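Cobalamin biosynthesis protein (Agrobacterium tumefaciens, PDB 3BY5) probably takes part in cobalamin (vitamin B12) biosynthesis as a member of the CbiG C-terminal family, although its precise biochemical role is not established. Local coordinates at residues 10-15 and 101-106. Numbering follows the deposited sequence.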
ATOM      1  N   VAL A  10     -14.403   6.921  -0.582  1.00 54.57           N
ATOM      2  CA  VAL A  10     -13.185   6.193  -1.052  1.00 54.88           C
ATOM      3  C   VAL A  10     -13.505   4.722  -1.380  1.00 52.88           C
ATOM      4  O   VAL A  10     -14.118   4.009  -0.581  1.00 50.35           O
ATOM      5  CB  VAL A  10     -12.005   6.347  -0.037  1.00 56.61           C
ATOM      6  CG1 VAL A  10     -10.879   5.331  -0.288  1.00 60.66           C
ATOM      7  CG2 VAL A  10     -11.455   7.773  -0.077  1.00 55.93           C
ATOM      8  N   THR A  11     -13.100   4.295  -2.577  1.00 50.68           N
ATOM      9  CA  THR A  11     -13.347   2.939  -3.073  1.00 46.56           C
ATOM     10  C   THR A  11     -12.065   2.184  -3.476  1.00 42.45           C
ATOM     11  O   THR A  11     -11.256   2.661  -4.281  1.00 40.51           O
ATOM     12  CB  THR A  11     -14.442   2.913  -4.191  1.00 48.33           C
ATOM     13  OG1 THR A  11     -14.078   1.994  -5.229  1.00 52.18           O
ATOM     14  CG2 THR A  11     -14.659   4.296  -4.788  1.00 50.59           C
ATOM     15  N   VAL A  12     -11.910   0.999  -2.888  1.00 36.73           N
ATOM     16  CA  VAL A  12     -10.715   0.172  -3.018  1.00 33.33           C
ATOM     17  C   VAL A  12     -11.036  -1.073  -3.833  1.00 34.14           C
ATOM     18  O   VAL A  12     -12.046  -1.726  -3.580  1.00 40.18           O
ATOM     19  CB  VAL A  12     -10.185  -0.251  -1.612  1.00 31.75           C
ATOM     20  CG1 VAL A  12      -8.969  -1.155  -1.714  1.00 28.39           C
ATOM     21  CG2 VAL A  12      -9.846   0.970  -0.782  1.00 34.35           C
ATOM     22  N   ALA A  13     -10.192  -1.399  -4.811  1.00 32.10           N
ATOM     23  CA  ALA A  13     -10.306  -2.669  -5.528  1.00 28.22           C
ATOM     24  C   ALA A  13      -9.223  -3.647  -5.100  1.00 30.88           C
ATOM     25  O   ALA A  13      -8.039  -3.400  -5.317  1.00 33.20           O
ATOM     26  CB  ALA A  13     -10.254  -2.457  -7.019  1.00 29.01           C
ATOM     27  N   GLY A  14      -9.636  -4.750  -4.483  1.00 30.82           N
ATOM     28  CA  GLY A  14      -8.721  -5.832  -4.121  1.00 31.09           C
ATOM     29  C   GLY A  14      -8.456  -6.714  -5.321  1.00 33.24           C
ATOM     30  O   GLY A  14      -9.393  -7.163  -5.980  1.00 34.77           O
ATOM     31  N   ILE A  15      -7.181  -6.958  -5.613  1.00 33.87           N
ATOM     32  CA  ILE A  15      -6.788  -7.704  -6.815  1.00 33.24           C
ATOM     33  C   ILE A  15      -6.130  -9.040  -6.481  1.00 34.56           C
ATOM     34  O   ILE A  15      -5.193  -9.106  -5.687  1.00 33.01           O
ATOM     35  CB  ILE A  15      -5.830  -6.887  -7.727  1.00 31.17           C
ATOM     36  CG1 ILE A  15      -6.356  -5.466  -7.979  1.00 32.58           C
ATOM     37  CG2 ILE A  15      -5.576  -7.616  -9.048  1.00 34.90           C
ATOM     38  CD1 ILE A  15      -7.704  -5.397  -8.680  1.00 34.57           C
ATOM     39  N   ALA A 101     -10.762  -9.624   1.578  1.00 32.71           N
ATOM     40  CA  ALA A 101     -10.076  -9.252   2.814  1.00 31.55           C
ATOM     41  C   ALA A 101      -8.960  -8.223   2.608  1.00 31.94           C
ATOM     42  O   ALA A 101      -8.667  -7.450   3.516  1.00 33.71           O
ATOM     43  CB  ALA A 101      -9.542 -10.493   3.508  1.00 30.28           C
ATOM     44  N   ALA A 102      -8.345  -8.225   1.421  1.00 34.68           N
ATOM     45  CA  ALA A 102      -7.317  -7.236   1.048  1.00 29.63           C
ATOM     46  C   ALA A 102      -7.908  -5.861   0.794  1.00 28.39           C
ATOM     47  O   ALA A 102      -7.364  -4.864   1.256  1.00 32.64           O
ATOM     48  CB  ALA A 102      -6.530  -7.705  -0.156  1.00 27.34           C
ATOM     49  N   ALA A 103      -9.018  -5.822   0.056  1.00 31.05           N
ATOM     50  CA  ALA A 103      -9.754  -4.588  -0.230  1.00 28.69           C
ATOM     51  C   ALA A 103     -10.323  -3.965   1.034  1.00 30.80           C
ATOM     52  O   ALA A 103     -10.294  -2.748   1.179  1.00 34.90           O
ATOM     53  CB  ALA A 103     -10.865  -4.843  -1.223  1.00 25.09           C
ATOM     54  N   LEU A 104     -10.830  -4.803   1.939  1.00 32.17           N
ATOM     55  CA  LEU A 104     -11.411  -4.338   3.195  1.00 30.87           C
ATOM     56  C   LEU A 104     -10.352  -3.846   4.160  1.00 33.44           C
ATOM     57  O   LEU A 104     -10.596  -2.906   4.910  1.00 37.92           O
ATOM     58  CB  LEU A 104     -12.242  -5.435   3.858  1.00 31.48           C
ATOM     59  CG  LEU A 104     -13.617  -5.759   3.265  1.00 34.73           C
ATOM     60  CD1 LEU A 104     -14.261  -6.902   4.031  1.00 32.24           C
ATOM     61  CD2 LEU A 104     -14.533  -4.545   3.250  1.00 27.79           C
ATOM     62  N   ALA A 105      -9.180  -4.477   4.136  1.00 34.36           N
ATOM     63  CA  ALA A 105      -8.066  -4.064   4.991  1.00 31.45           C
ATOM     64  C   ALA A 105      -7.535  -2.699   4.596  1.00 32.41           C
ATOM     65  O   ALA A 105      -7.283  -1.854   5.453  1.00 35.02           O
ATOM     66  CB  ALA A 105      -6.959  -5.081   4.947  1.00 31.74           C
ATOM     67  N   ALA A 106      -7.377  -2.490   3.292  1.00 34.22           N
ATOM     68  CA  ALA A 106      -6.879  -1.230   2.761  1.00 33.71           C
ATOM     69  C   ALA A 106      -7.902  -0.113   2.901  1.00 36.01           C
ATOM     70  O   ALA A 106      -7.531   1.039   3.093  1.00 41.99           O
ATOM     71  CB  ALA A 106      -6.476  -1.393   1.324  1.00 34.28           C
TER
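Ala106 N donates to Ala102 O at 3.1 Å, one of the main-chain bonds that fix the helical turn whose methyl groups face Val12 and Gly14. The strand and helix themselves meet through apolar packing, a worked example of how small residues let a helix lie close on a sheet. The axes of strand 11-15 and helix 101-106 approach to 6.7 Å, running roughly antiparallel at 146°.

Two residues on alternate positions of the strand form its side of the contact. At Gly14 the meeting is backbone against methyl: with no side chain in between, Ala103 CB rests 3.5 Å from Gly14 N and 3.7 Å from Gly14 CA. The CA atoms of Gly14 and Ala103 are accordingly only 4.2 Å apart. Val12 works mainly through CG1, anti to the backbone N (chi1 178°), which lies nearest Ala103 O, at 3.6 Å, a van der Waals contact; the helix methyls are slightly farther off, 4.2 Å from CG1 to Ala103 CB and 3.9 Å to Ala106 CB.

This is helix-on-sheet packing in the core of an alpha/beta domain, within the family region. Strand 11-17 lies inside the mixed sheet, between strands 43-46 and 123-129, and helix 98-107 covers one face there, touching all three strands. Tyr43 and Ala45 of strand 43-46 touch both Val12 and Ala106, carrying the packed patch on to the neighbouring strand. Leu104 bridges to Ala128 of strand 123-129 and to Val78 of helix 72-84, which also receives Ala102 and Ala105.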